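PDB 7P18: 3-oxosteroid 1-dehydrogenase from Sterolibacterium denitrificans, which probably catalyses the FAD-dependent 1,2-dehydrogenation of 3-oxosteroids, giving the 3-oxo-Delta(1)-steroid and passing the electrons to an acceptor. Local coordinates for residues E442-Y447 with P476-I481; P56-M61 with R130-M135; L87-E92 with M547-R552. All blocks are in the same frame, centred on the assembly; numbering follows the deposited sequence.

Interaction 1. Residues E442-Y447 with P476-I481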
ATOM      1  N   GLU A 442      -0.688  10.902 -31.898  1.00 36.52           N
ATOM      2  CA  GLU A 442       0.314  11.476 -32.855  1.00 36.38           C
ATOM      3  C   GLU A 442       1.506  12.055 -32.074  1.00 33.41           C
ATOM      4  O   GLU A 442       2.653  11.758 -32.436  1.00 29.97           O
ATOM      5  CB  GLU A 442      -0.339  12.509 -33.764  1.00 41.13           C
ATOM      6  CG  GLU A 442      -1.204  11.883 -34.839  1.00 52.40           C
ATOM      7  CD  GLU A 442      -2.036  12.854 -35.673  1.00 63.83           C
ATOM      8  OE1 GLU A 442      -2.149  14.048 -35.276  1.00 72.14           O
ATOM      9  OE2 GLU A 442      -2.584  12.412 -36.716  1.00 59.56           O
ATOM     10  N   LEU A 443       1.256  12.819 -31.004  1.00 36.68           N
ATOM     11  CA  LEU A 443       2.339  13.392 -30.148  1.00 34.91           C
ATOM     12  C   LEU A 443       3.153  12.265 -29.503  1.00 32.28           C
ATOM     13  O   LEU A 443       4.382  12.375 -29.458  1.00 30.21           O
ATOM     14  CB  LEU A 443       1.739  14.339 -29.106  1.00 35.30           C
ATOM     15  CG  LEU A 443       1.220  15.663 -29.667  1.00 36.03           C
ATOM     16  CD1 LEU A 443       0.493  16.474 -28.610  1.00 37.45           C
ATOM     17  CD2 LEU A 443       2.352  16.498 -30.253  1.00 39.88           C
ATOM     18  N   ASN A 444       2.490  11.224 -29.006  1.00 30.44           N
ATOM     19  CA  ASN A 444       3.158  10.076 -28.351  1.00 29.79           C
ATOM     20  C   ASN A 444       4.158   9.470 -29.342  1.00 33.08           C
ATOM     21  O   ASN A 444       5.309   9.160 -28.958  1.00 29.36           O
ATOM     22  CB  ASN A 444       2.152   9.004 -27.937  1.00 29.43           C
ATOM     23  CG  ASN A 444       2.801   7.733 -27.462  1.00 28.94           C
ATOM     24  OD1 ASN A 444       3.189   7.650 -26.293  1.00 29.64           O
ATOM     25  ND2 ASN A 444       2.939   6.744 -28.344  1.00 26.47           N
ATOM     26  N   ASN A 445       3.706   9.262 -30.580  1.00 31.74           N
ATOM     27  CA  ASN A 445       4.518   8.577 -31.616  1.00 32.36           C
ATOM     28  C   ASN A 445       5.768   9.422 -31.901  1.00 28.99           C
ATOM     29  O   ASN A 445       6.856   8.824 -32.033  1.00 34.46           O
ATOM     30  CB  ASN A 445       3.624   8.222 -32.817  1.00 33.65           C
ATOM     31  CG  ASN A 445       2.624   7.133 -32.466  1.00 34.34           C
ATOM     32  OD1 ASN A 445       2.671   6.579 -31.362  1.00 33.47           O
ATOM     33  ND2 ASN A 445       1.688   6.848 -33.366  1.00 34.11           N
ATOM     34  N   GLN A 446       5.637  10.745 -31.951  1.00 32.80           N
ATOM     35  CA  GLN A 446       6.795  11.660 -32.114  1.00 37.70           C
ATOM     36  C   GLN A 446       7.716  11.540 -30.895  1.00 39.83           C
ATOM     37  O   GLN A 446       8.944  11.433 -31.094  1.00 37.76           O
ATOM     38  CB  GLN A 446       6.383  13.117 -32.234  1.00 38.87           C
ATOM     39  CG  GLN A 446       5.493  13.446 -33.427  1.00 49.56           C
ATOM     40  CD  GLN A 446       5.119  14.908 -33.341  1.00 56.97           C
ATOM     41  OE1 GLN A 446       5.824  15.689 -32.703  1.00 60.19           O
ATOM     42  NE2 GLN A 446       4.016  15.295 -33.970  1.00 58.49           N
ATOM     43  N   TYR A 447       7.152  11.553 -29.678  1.00 35.16           N
ATOM     44  CA  TYR A 447       7.938  11.469 -28.426  1.00 32.66           C
ATOM     45  C   TYR A 447       8.737  10.159 -28.396  1.00 33.09           C
ATOM     46  O   TYR A 447       9.929  10.153 -27.981  1.00 34.74           O
ATOM     47  CB  TYR A 447       7.031  11.584 -27.198  1.00 30.88           C
ATOM     48  CG  TYR A 447       6.263  12.873 -27.064  1.00 30.64           C
ATOM     49  CD1 TYR A 447       6.669  14.038 -27.703  1.00 33.92           C
ATOM     50  CD2 TYR A 447       5.150  12.950 -26.225  1.00 31.75           C
ATOM     51  CE1 TYR A 447       5.961  15.225 -27.563  1.00 35.16           C
ATOM     52  CE2 TYR A 447       4.433  14.130 -26.081  1.00 33.09           C
ATOM     53  CZ  TYR A 447       4.836  15.269 -26.750  1.00 36.19           C
ATOM     54  OH  TYR A 447       4.145  16.430 -26.597  1.00 41.26           O
ATOM     55  N   PRO A 476      12.813   3.646 -22.261  1.00 24.96           N
ATOM     56  CA  PRO A 476      12.129   2.376 -22.024  1.00 23.93           C
ATOM     57  C   PRO A 476      10.656   2.569 -21.632  1.00 23.06           C
ATOM     58  O   PRO A 476       9.976   1.584 -21.477  1.00 24.83           O
ATOM     59  CB  PRO A 476      12.885   1.727 -20.864  1.00 24.23           C
ATOM     60  CG  PRO A 476      13.487   2.901 -20.137  1.00 28.51           C
ATOM     61  CD  PRO A 476      13.757   3.962 -21.181  1.00 25.21           C
ATOM     62  N   CYS A 477      10.236   3.816 -21.421  1.00 24.90           N
ATOM     63  CA  CYS A 477       8.840   4.163 -21.027  1.00 25.92           C
ATOM     64  C   CYS A 477       8.008   4.622 -22.233  1.00 28.21           C
ATOM     65  O   CYS A 477       6.773   4.873 -22.031  1.00 25.02           O
ATOM     66  CB  CYS A 477       8.837   5.277 -19.969  1.00 23.58           C
ATOM     67  SG  CYS A 477       9.603   4.760 -18.415  1.00 23.38           S
ATOM     68  N   LEU A 478       8.596   4.816 -23.426  1.00 26.19           N
ATOM     69  CA  LEU A 478       7.852   5.424 -24.559  1.00 26.98           C
ATOM     70  C   LEU A 478       7.933   4.494 -25.789  1.00 32.51           C
ATOM     71  O   LEU A 478       9.059   4.112 -26.185  1.00 29.48           O
ATOM     72  CB  LEU A 478       8.422   6.791 -24.903  1.00 28.91           C
ATOM     73  CG  LEU A 478       8.242   7.900 -23.867  1.00 25.77           C
ATOM     74  CD1 LEU A 478       8.970   9.152 -24.315  1.00 27.21           C
ATOM     75  CD2 LEU A 478       6.759   8.188 -23.619  1.00 25.28           C
ATOM     76  N   ALA A 479       6.787   4.115 -26.359  1.00 29.71           N
ATOM     77  CA  ALA A 479       6.726   3.365 -27.650  1.00 28.51           C
ATOM     78  C   ALA A 479       5.554   3.876 -28.467  1.00 32.45           C
ATOM     79  O   ALA A 479       4.591   4.434 -27.926  1.00 29.17           O
ATOM     80  CB  ALA A 479       6.664   1.859 -27.438  1.00 25.64           C
ATOM     81  N   PRO A 480       5.592   3.694 -29.808  1.00 33.23           N
ATOM     82  CA  PRO A 480       4.460   4.049 -30.656  1.00 31.46           C
ATOM     83  C   PRO A 480       3.155   3.319 -30.339  1.00 27.69           C
ATOM     84  O   PRO A 480       3.175   2.198 -29.886  1.00 32.67           O
ATOM     85  CB  PRO A 480       4.904   3.624 -32.084  1.00 34.95           C
ATOM     86  CG  PRO A 480       6.412   3.556 -32.021  1.00 36.31           C
ATOM     87  CD  PRO A 480       6.736   3.173 -30.589  1.00 35.79           C
ATOM     88  N   ILE A 481       2.049   3.994 -30.624  1.00 29.18           N
ATOM     89  CA  ILE A 481       0.674   3.435 -30.574  1.00 32.39           C
ATOM     90  C   ILE A 481       0.156   3.457 -32.018  1.00 28.87           C
ATOM     91  O   ILE A 481      -0.043   4.568 -32.546  1.00 32.23           O
ATOM     92  CB  ILE A 481      -0.205   4.254 -29.617  1.00 33.74           C
ATOM     93  CG1 ILE A 481       0.314   4.192 -28.179  1.00 31.95           C
ATOM     94  CG2 ILE A 481      -1.649   3.781 -29.740  1.00 33.10           C
ATOM     95  CD1 ILE A 481      -0.240   5.299 -27.286  1.00 34.67           C
TER
HETATM   96  O   HOH W   1       4.428   5.566 -24.852  1.00 26.87           O
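N445 and I481 are joined by a pair of hydrogen bonds in which one side-chain amide serves both polar groups of a single residue's backbone. I481 N donates to N445 OD1 at 2.8 Å and nearly straight (169°), while N445 ND2 returns a bond to I481 O at 3.0 Å, standing above the plane of that carbonyl. N445 OD1 takes a second donor, N444 ND2, at 3.0 Å; this arrives from the opposite face of the amide to I481 N, so two bonds grip the one oxygen. N444 ND2 also donates to A479 O at 2.9 Å. CG of N444 lies anti to the backbone N (chi1 171°), on the loop's side, and OD1 of the amide it carries turns to a water that in turn accepts from A479 N. An alanine in place of N445 would probably leave I481 N and I481 O without these mates and let the amide of N444 turn more easily. Packing is lighter: the I481 side chain crosses that of N444 at about a right angle, CD1 3.6 Å from ND2, and the apolar touch is L478 CD1 to Y447 CB at 4.2 Å. The contact thus shows asparagines of a helix bonding to the backbone of a loop. It fastens the loop leading into strand 486-502 onto helix 434-450, away from the annotated sites, with I347 of strand 347-349 touching both N444 and I481.

Interaction 2. Residues P56-M61 with R130-M135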
ATOM      1  N   PRO A  56      15.349   4.225   5.383  1.00 22.08           N
ATOM      2  CA  PRO A  56      16.587   4.908   5.025  1.00 20.88           C
ATOM      3  C   PRO A  56      17.697   4.374   5.949  1.00 21.40           C
ATOM      4  O   PRO A  56      17.447   4.123   7.099  1.00 19.95           O
ATOM      5  CB  PRO A  56      16.286   6.387   5.234  1.00 21.71           C
ATOM      6  CG  PRO A  56      14.752   6.443   5.217  1.00 22.89           C
ATOM      7  CD  PRO A  56      14.297   5.151   5.849  1.00 22.15           C
ATOM      8  N   ASN A  57      18.895   4.277   5.385  1.00 24.75           N
ATOM      9  CA  ASN A  57      20.150   4.016   6.131  1.00 24.65           C
ATOM     10  C   ASN A  57      20.048   2.657   6.818  1.00 23.25           C
ATOM     11  O   ASN A  57      20.638   2.481   7.942  1.00 23.22           O
ATOM     12  CB  ASN A  57      20.447   5.138   7.117  1.00 27.36           C
ATOM     13  CG  ASN A  57      21.904   5.172   7.553  1.00 29.99           C
ATOM     14  OD1 ASN A  57      22.835   4.707   6.837  1.00 26.85           O
ATOM     15  ND2 ASN A  57      22.088   5.777   8.714  1.00 25.90           N
ATOM     16  N   ASN A  58      19.312   1.704   6.233  1.00 23.30           N
ATOM     17  CA  ASN A  58      19.268   0.337   6.826  1.00 21.89           C
ATOM     18  C   ASN A  58      20.672  -0.283   6.655  1.00 22.54           C
ATOM     19  O   ASN A  58      21.421   0.092   5.694  1.00 19.99           O
ATOM     20  CB  ASN A  58      18.138  -0.516   6.245  1.00 22.44           C
ATOM     21  CG  ASN A  58      18.338  -0.895   4.805  1.00 21.70           C
ATOM     22  OD1 ASN A  58      19.176  -1.760   4.523  1.00 24.57           O
ATOM     23  ND2 ASN A  58      17.606  -0.247   3.887  1.00 21.20           N
ATOM     24  N   SER A  59      20.964  -1.268   7.520  0.59 25.08           N
ATOM     25  CA  SER A  59      22.286  -1.929   7.687  0.59 27.85           C
ATOM     26  C   SER A  59      22.674  -2.763   6.461  0.59 26.94           C
ATOM     27  O   SER A  59      23.839  -3.184   6.385  0.59 30.66           O
ATOM     28  CB  SER A  59      22.290  -2.775   8.949  0.59 26.66           C
ATOM     29  OG  SER A  59      21.467  -3.938   8.798  0.59 27.97           O
ATOM     30  N   GLN A  60      21.733  -3.072   5.562  1.00 23.34           N
ATOM     31  CA  GLN A  60      21.907  -4.048   4.466  1.00 24.45           C
ATOM     32  C   GLN A  60      22.138  -3.333   3.145  1.00 21.21           C
ATOM     33  O   GLN A  60      22.288  -3.997   2.102  1.00 22.08           O
ATOM     34  CB  GLN A  60      20.726  -5.024   4.455  1.00 22.91           C
ATOM     35  CG  GLN A  60      20.631  -5.862   5.730  1.00 24.87           C
ATOM     36  CD  GLN A  60      19.351  -6.666   5.743  1.00 24.28           C
ATOM     37  OE1 GLN A  60      19.139  -7.533   4.875  1.00 28.43           O
ATOM     38  NE2 GLN A  60      18.485  -6.324   6.674  1.00 25.01           N
ATOM     39  N   MET A  61      22.198  -2.002   3.140  1.00 22.64           N
ATOM     40  CA  MET A  61      22.342  -1.263   1.877  1.00 21.36           C
ATOM     41  C   MET A  61      23.706  -1.532   1.205  1.00 23.23           C
ATOM     42  O   MET A  61      24.715  -1.589   1.915  1.00 26.72           O
ATOM     43  CB  MET A  61      22.109   0.232   2.108  1.00 22.02           C
ATOM     44  CG  MET A  61      20.650   0.551   2.357  1.00 21.15           C
ATOM     45  SD  MET A  61      20.346   2.298   2.704  1.00 23.74           S
ATOM     46  CE  MET A  61      20.431   2.960   1.050  1.00 22.96           C
ATOM     47  N   ARG A 130      16.804   1.785  -0.052  1.00 20.38           N
ATOM     48  CA  ARG A 130      16.049   2.171   1.176  1.00 19.67           C
ATOM     49  C   ARG A 130      14.798   1.298   1.327  1.00 19.28           C
ATOM     50  O   ARG A 130      14.473   0.884   2.445  1.00 21.03           O
ATOM     51  CB  ARG A 130      15.676   3.658   1.151  1.00 21.03           C
ATOM     52  CG  ARG A 130      16.851   4.621   1.152  1.00 23.12           C
ATOM     53  CD  ARG A 130      16.357   6.048   1.314  1.00 22.15           C
ATOM     54  NE  ARG A 130      17.404   6.967   1.724  1.00 22.59           N
ATOM     55  CZ  ARG A 130      17.428   8.279   1.469  1.00 23.05           C
ATOM     56  NH1 ARG A 130      16.482   8.877   0.749  1.00 20.76           N
ATOM     57  NH2 ARG A 130      18.405   9.009   1.984  1.00 21.32           N
ATOM     58  N   THR A 131      14.105   1.025   0.229  1.00 21.08           N
ATOM     59  CA  THR A 131      12.986   0.058   0.173  1.00 20.85           C
ATOM     60  C   THR A 131      13.519  -1.339   0.532  1.00 19.67           C
ATOM     61  O   THR A 131      14.540  -1.725  -0.032  1.00 19.98           O
ATOM     62  CB  THR A 131      12.311   0.067  -1.196  1.00 22.53           C
ATOM     63  OG1 THR A 131      11.715   1.341  -1.450  1.00 22.64           O
ATOM     64  CG2 THR A 131      11.277  -1.031  -1.283  1.00 23.98           C
ATOM     65  N   MET A 132      12.819  -2.028   1.424  1.00 21.16           N
ATOM     66  CA  MET A 132      13.098  -3.410   1.864  1.00 22.57           C
ATOM     67  C   MET A 132      11.825  -4.248   1.734  1.00 25.26           C
ATOM     68  O   MET A 132      10.688  -3.687   1.870  1.00 20.96           O
ATOM     69  CB  MET A 132      13.604  -3.458   3.303  1.00 22.17           C
ATOM     70  CG  MET A 132      14.771  -2.499   3.622  1.00 21.49           C
ATOM     71  SD  MET A 132      15.364  -2.708   5.327  1.00 22.10           S
ATOM     72  CE  MET A 132      16.431  -4.130   5.128  1.00 23.80           C
ATOM     73  N   GLU A 133      12.011  -5.549   1.500  1.00 21.54           N
ATOM     74  CA  GLU A 133      10.870  -6.487   1.369  1.00 24.22           C
ATOM     75  C   GLU A 133      11.170  -7.802   2.084  1.00 24.49           C
ATOM     76  O   GLU A 133      12.328  -8.093   2.454  1.00 23.18           O
ATOM     77  CB  GLU A 133      10.568  -6.686  -0.105  1.00 24.09           C
ATOM     78  CG  GLU A 133      11.550  -7.624  -0.823  1.00 27.23           C
ATOM     79  CD  GLU A 133      10.990  -8.123  -2.140  1.00 27.89           C
ATOM     80  OE1 GLU A 133       9.729  -8.402  -2.200  1.00 26.15           O
ATOM     81  OE2 GLU A 133      11.784  -8.155  -3.116  1.00 26.37           O
ATOM     82  N   PRO A 134      10.117  -8.606   2.331  1.00 23.98           N
ATOM     83  CA  PRO A 134      10.261  -9.892   3.003  1.00 24.82           C
ATOM     84  C   PRO A 134      10.785 -11.018   2.107  1.00 24.19           C
ATOM     85  O   PRO A 134      10.481 -11.048   0.901  1.00 26.22           O
ATOM     86  CB  PRO A 134       8.842 -10.291   3.407  1.00 27.39           C
ATOM     87  CG  PRO A 134       7.962  -9.100   3.061  1.00 24.79           C
ATOM     88  CD  PRO A 134       8.712  -8.258   2.071  1.00 22.07           C
ATOM     89  N   MET A 135      11.603 -11.896   2.680  1.00 24.59           N
ATOM     90  CA  MET A 135      11.873 -13.227   2.081  1.00 27.05           C
ATOM     91  C   MET A 135      10.556 -14.030   2.084  1.00 26.50           C
ATOM     92  O   MET A 135       9.679 -13.792   2.966  1.00 25.54           O
ATOM     93  CB  MET A 135      12.925 -13.967   2.910  1.00 29.82           C
ATOM     94  CG  MET A 135      14.276 -13.273   2.897  1.00 31.63           C
ATOM     95  SD  MET A 135      15.541 -14.332   3.687  1.00 39.60           S
ATOM     96  CE  MET A 135      15.772 -15.527   2.362  1.00 40.61           C
TER
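M132 and N58 reach toward each other tip to tip, M132 SD lying 3.5 Å from N58 CG. The bend of the methionine at chi3 (82°) carries CE onward, and it comes to rest 3.4 Å from Q60 NE2, the two side chains crossing at about a right angle. Farther along, the extended chain of R130 runs past P56, with NE 3.7 Å from P56 CB, and M61 CE touches R130 CG at 3.9 Å. Between the two segments themselves the contact is one of packing, and its polar groups are held within the loop or by residues outside the two segments. N58 OD1 accepts from Q60 N at 3.1 Å, in the carbonyl plane and on a lone pair, while N58 ND2 donates to the backbone oxygens of I55 and G129; with both ends engaged, the amide is fixed in rotation. The guanidinium of R130 makes salt bridges to D117 and D65, which would partly balance its buried charge. The bond from Q60 N to N58 OD1 closes an Asx turn, set at the start of a type I turn from N58 to M61. It lies in the loop after strand 53-54, which packs on strand 131-138, the antiparallel neighbour of that strand, with the M132 side chain about 10 Å from the bound FAD.

Interaction 3. Residues L87-E92 with M547-R552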
ATOM      1  N   LEU A  87       9.821  13.217  12.250  1.00 20.22           N
ATOM      2  CA  LEU A  87      10.750  12.820  11.164  1.00 21.52           C
ATOM      3  C   LEU A  87      12.043  12.257  11.770  1.00 22.26           C
ATOM      4  O   LEU A  87      12.512  11.191  11.289  1.00 20.78           O
ATOM      5  CB  LEU A  87      11.084  14.004  10.267  1.00 20.29           C
ATOM      6  CG  LEU A  87       9.895  14.724   9.617  1.00 20.19           C
ATOM      7  CD1 LEU A  87      10.417  15.831   8.739  1.00 21.44           C
ATOM      8  CD2 LEU A  87       9.062  13.777   8.810  1.00 21.05           C
ATOM      9  N   LEU A  88      12.606  12.937  12.779  1.00 21.51           N
ATOM     10  CA  LEU A  88      13.842  12.439  13.446  1.00 21.12           C
ATOM     11  C   LEU A  88      13.566  11.060  14.032  1.00 22.09           C
ATOM     12  O   LEU A  88      14.390  10.161  13.879  1.00 21.61           O
ATOM     13  CB  LEU A  88      14.288  13.411  14.544  1.00 22.09           C
ATOM     14  CG  LEU A  88      14.619  14.825  14.063  1.00 26.96           C
ATOM     15  CD1 LEU A  88      14.832  15.761  15.252  1.00 33.55           C
ATOM     16  CD2 LEU A  88      15.831  14.823  13.151  1.00 28.17           C
ATOM     17  N   ALA A  89      12.432  10.912  14.707  1.00 22.23           N
ATOM     18  CA  ALA A  89      12.057   9.653  15.385  1.00 20.75           C
ATOM     19  C   ALA A  89      11.912   8.522  14.355  1.00 21.37           C
ATOM     20  O   ALA A  89      12.354   7.371  14.620  1.00 20.41           O
ATOM     21  CB  ALA A  89      10.808   9.881  16.183  1.00 21.36           C
ATOM     22  N   TYR A  90      11.312   8.815  13.202  1.00 22.08           N
ATOM     23  CA  TYR A  90      11.128   7.791  12.133  1.00 21.32           C
ATOM     24  C   TYR A  90      12.506   7.290  11.678  1.00 23.48           C
ATOM     25  O   TYR A  90      12.741   6.081  11.551  1.00 20.84           O
ATOM     26  CB  TYR A  90      10.320   8.320  10.947  1.00 20.80           C
ATOM     27  CG  TYR A  90      10.139   7.243   9.910  1.00 20.02           C
ATOM     28  CD1 TYR A  90       9.275   6.182  10.156  1.00 21.11           C
ATOM     29  CD2 TYR A  90      10.861   7.218   8.736  1.00 20.62           C
ATOM     30  CE1 TYR A  90       9.104   5.154   9.234  1.00 19.63           C
ATOM     31  CE2 TYR A  90      10.721   6.184   7.819  1.00 19.22           C
ATOM     32  CZ  TYR A  90       9.831   5.149   8.074  1.00 18.95           C
ATOM     33  OH  TYR A  90       9.634   4.131   7.193  1.00 21.58           O
ATOM     34  N   LEU A  91      13.423   8.204  11.410  1.00 20.85           N
ATOM     35  CA  LEU A  91      14.759   7.856  10.881  1.00 22.28           C
ATOM     36  C   LEU A  91      15.586   7.142  11.948  1.00 22.16           C
ATOM     37  O   LEU A  91      16.329   6.200  11.593  1.00 23.57           O
ATOM     38  CB  LEU A  91      15.432   9.122  10.368  1.00 23.78           C
ATOM     39  CG  LEU A  91      14.723   9.795   9.213  1.00 24.19           C
ATOM     40  CD1 LEU A  91      15.390  11.120   8.857  1.00 24.92           C
ATOM     41  CD2 LEU A  91      14.632   8.913   7.976  1.00 24.26           C
ATOM     42  N   GLU A  92      15.436   7.531  13.211  1.00 21.84           N
ATOM     43  CA  GLU A  92      16.085   6.831  14.334  1.00 21.95           C
ATOM     44  C   GLU A  92      15.603   5.383  14.413  1.00 22.92           C
ATOM     45  O   GLU A  92      16.443   4.485  14.499  1.00 23.10           O
ATOM     46  CB  GLU A  92      15.793   7.547  15.659  1.00 23.47           C
ATOM     47  CG  GLU A  92      16.420   6.845  16.853  1.00 25.75           C
ATOM     48  CD  GLU A  92      16.120   7.425  18.212  1.00 32.61           C
ATOM     49  OE1 GLU A  92      15.215   8.239  18.320  1.00 32.14           O
ATOM     50  OE2 GLU A  92      16.823   7.089  19.139  1.00 40.65           O
ATOM     51  N   MET A 547       4.805   0.199  11.040  1.00 19.84           N
ATOM     52  CA  MET A 547       5.629  -0.684  11.891  1.00 21.29           C
ATOM     53  C   MET A 547       6.588   0.134  12.763  1.00 21.28           C
ATOM     54  O   MET A 547       6.804  -0.282  13.913  1.00 21.81           O
ATOM     55  CB  MET A 547       6.326  -1.773  11.068  1.00 24.06           C
ATOM     56  CG  MET A 547       5.322  -2.954  10.730  1.00 24.88           C
ATOM     57  SD  MET A 547       6.049  -4.500  10.378  1.00 32.07           S
ATOM     58  CE  MET A 547       7.191  -4.093   9.064  1.00 33.15           C
ATOM     59  N   THR A 548       7.146   1.240  12.277  1.00 22.45           N
ATOM     60  CA  THR A 548       8.177   2.002  13.036  1.00 20.84           C
ATOM     61  C   THR A 548       7.493   2.684  14.230  1.00 21.39           C
ATOM     62  O   THR A 548       7.994   2.584  15.340  1.00 21.22           O
ATOM     63  CB  THR A 548       8.940   2.985  12.151  1.00 21.05           C
ATOM     64  OG1 THR A 548       9.627   2.266  11.117  1.00 19.96           O
ATOM     65  CG2 THR A 548       9.891   3.819  12.996  1.00 20.01           C
ATOM     66  N   PHE A 549       6.322   3.297  14.043  1.00 19.15           N
ATOM     67  CA  PHE A 549       5.603   3.939  15.160  1.00 19.13           C
ATOM     68  C   PHE A 549       4.979   2.864  16.066  1.00 21.50           C
ATOM     69  O   PHE A 549       4.842   3.126  17.263  1.00 21.11           O
ATOM     70  CB  PHE A 549       4.720   5.080  14.670  1.00 20.99           C
ATOM     71  CG  PHE A 549       5.528   6.294  14.294  1.00 21.46           C
ATOM     72  CD1 PHE A 549       6.158   7.061  15.266  1.00 23.69           C
ATOM     73  CD2 PHE A 549       5.784   6.599  12.963  1.00 21.54           C
ATOM     74  CE1 PHE A 549       6.947   8.148  14.915  1.00 23.07           C
ATOM     75  CE2 PHE A 549       6.601   7.660  12.619  1.00 22.36           C
ATOM     76  CZ  PHE A 549       7.183   8.431  13.587  1.00 23.95           C
ATOM     77  N   GLY A 550       4.669   1.671  15.549  1.00 22.51           N
ATOM     78  CA  GLY A 550       4.247   0.544  16.401  1.00 21.77           C
ATOM     79  C   GLY A 550       5.349   0.166  17.376  1.00 21.06           C
ATOM     80  O   GLY A 550       5.071   0.029  18.580  1.00 23.99           O
ATOM     81  N   PHE A 551       6.561   0.046  16.861  1.00 22.69           N
ATOM     82  CA  PHE A 551       7.812  -0.208  17.628  1.00 21.53           C
ATOM     83  C   PHE A 551       7.996   0.895  18.687  1.00 23.05           C
ATOM     84  O   PHE A 551       8.210   0.551  19.894  1.00 25.16           O
ATOM     85  CB  PHE A 551       8.941  -0.321  16.611  1.00 20.76           C
ATOM     86  CG  PHE A 551      10.306  -0.661  17.161  1.00 23.78           C
ATOM     87  CD1 PHE A 551      10.636  -1.977  17.468  1.00 24.13           C
ATOM     88  CD2 PHE A 551      11.284   0.317  17.286  1.00 24.45           C
ATOM     89  CE1 PHE A 551      11.916  -2.306  17.898  1.00 24.74           C
ATOM     90  CE2 PHE A 551      12.568  -0.011  17.690  1.00 24.91           C
ATOM     91  CZ  PHE A 551      12.874  -1.308  18.044  1.00 24.46           C
ATOM     92  N   ARG A 552       7.963   2.163  18.281  1.00 22.45           N
ATOM     93  CA  ARG A 552       8.121   3.317  19.219  1.00 23.66           C
ATOM     94  C   ARG A 552       6.992   3.333  20.266  1.00 24.61           C
ATOM     95  O   ARG A 552       7.298   3.672  21.415  1.00 24.49           O
ATOM     96  CB  ARG A 552       8.250   4.646  18.491  1.00 22.56           C
ATOM     97  CG  ARG A 552       9.528   4.787  17.662  1.00 23.53           C
ATOM     98  CD  ARG A 552       9.754   6.223  17.203  1.00 23.67           C
ATOM     99  NE  ARG A 552       9.944   7.132  18.333  1.00 24.18           N
ATOM    100  CZ  ARG A 552      11.128   7.525  18.848  1.00 24.66           C
ATOM    101  NH1 ARG A 552      12.272   7.127  18.320  1.00 25.03           N
ATOM    102  NH2 ARG A 552      11.138   8.358  19.884  1.00 25.39           N
TER
HETATM  103  O   HOH W   2      14.035   8.798  20.701  1.00 40.79           O
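The bend of R552 at chi3 (63°) sets NE 3.6 Å from A89 CB. The guanidinium lies with one face on A89 CB, which stands over its centre, 3.6 Å from R552 CZ. E92 takes a straighter course: with CG anti to the backbone N (chi1 179°) and an extended chain beyond, it brings its carboxylate to the guanidinium's edge. R552 NH1 donates to E92 OE1 at 3.1 Å in a moderately bent hydrogen bond that forms part of a salt bridge, meeting the oxygen from above the carboxylate plane. The two planar groups are turned 45° apart. A water reinforces the pair, donating to E92 OE1 and accepting from R552 NH2 at 3.0 Å.

Deeper in the interface the contacts are mainly van der Waals. Y90 crosses T548 at about a right angle, with CE1 3.5 Å from T548 OG1, and Y90 CD1 makes an apolar contact with F549 CE2 at 3.9 Å. The hydroxyls of this layer look elsewhere, Y90 OH to W54 O and T548 OG1 to G544 O within its own helix. Helices 84-104 and 543-559 cross here almost perpendicularly, their local axes 9.8 Å apart, and a small alanine gives the arginine room to lie flat.

R552 is also bound by D507, K506 O and S93, so its charge is probably balanced by two acids. The chemistry therefore implies a partly exposed ionic rim, in which the salt bridge to E92 is one bond of several, closing over a buried aromatic layer.

Interaction 1 is peripheral, its centre about 30 Å from the centre of the chain, and rests on neutral amide-to-backbone bonds between a helix and a loop. Interactions 2 and 3 lie nearer the FAD and are mostly buried: the first packs a turn on a strand, the second one helix on another, with its ionic pair toward solvent. These two touch directly, P56 CG meeting L91 CD2 at 3.7 Å, and helix 84-104 serves both, since V98 packs on M132. Interaction 1 stands apart, its nearest atoms about 17 Å from interaction 2 and about 26 Å from interaction 3. Across the three contacts, chemistry follows place in the fold.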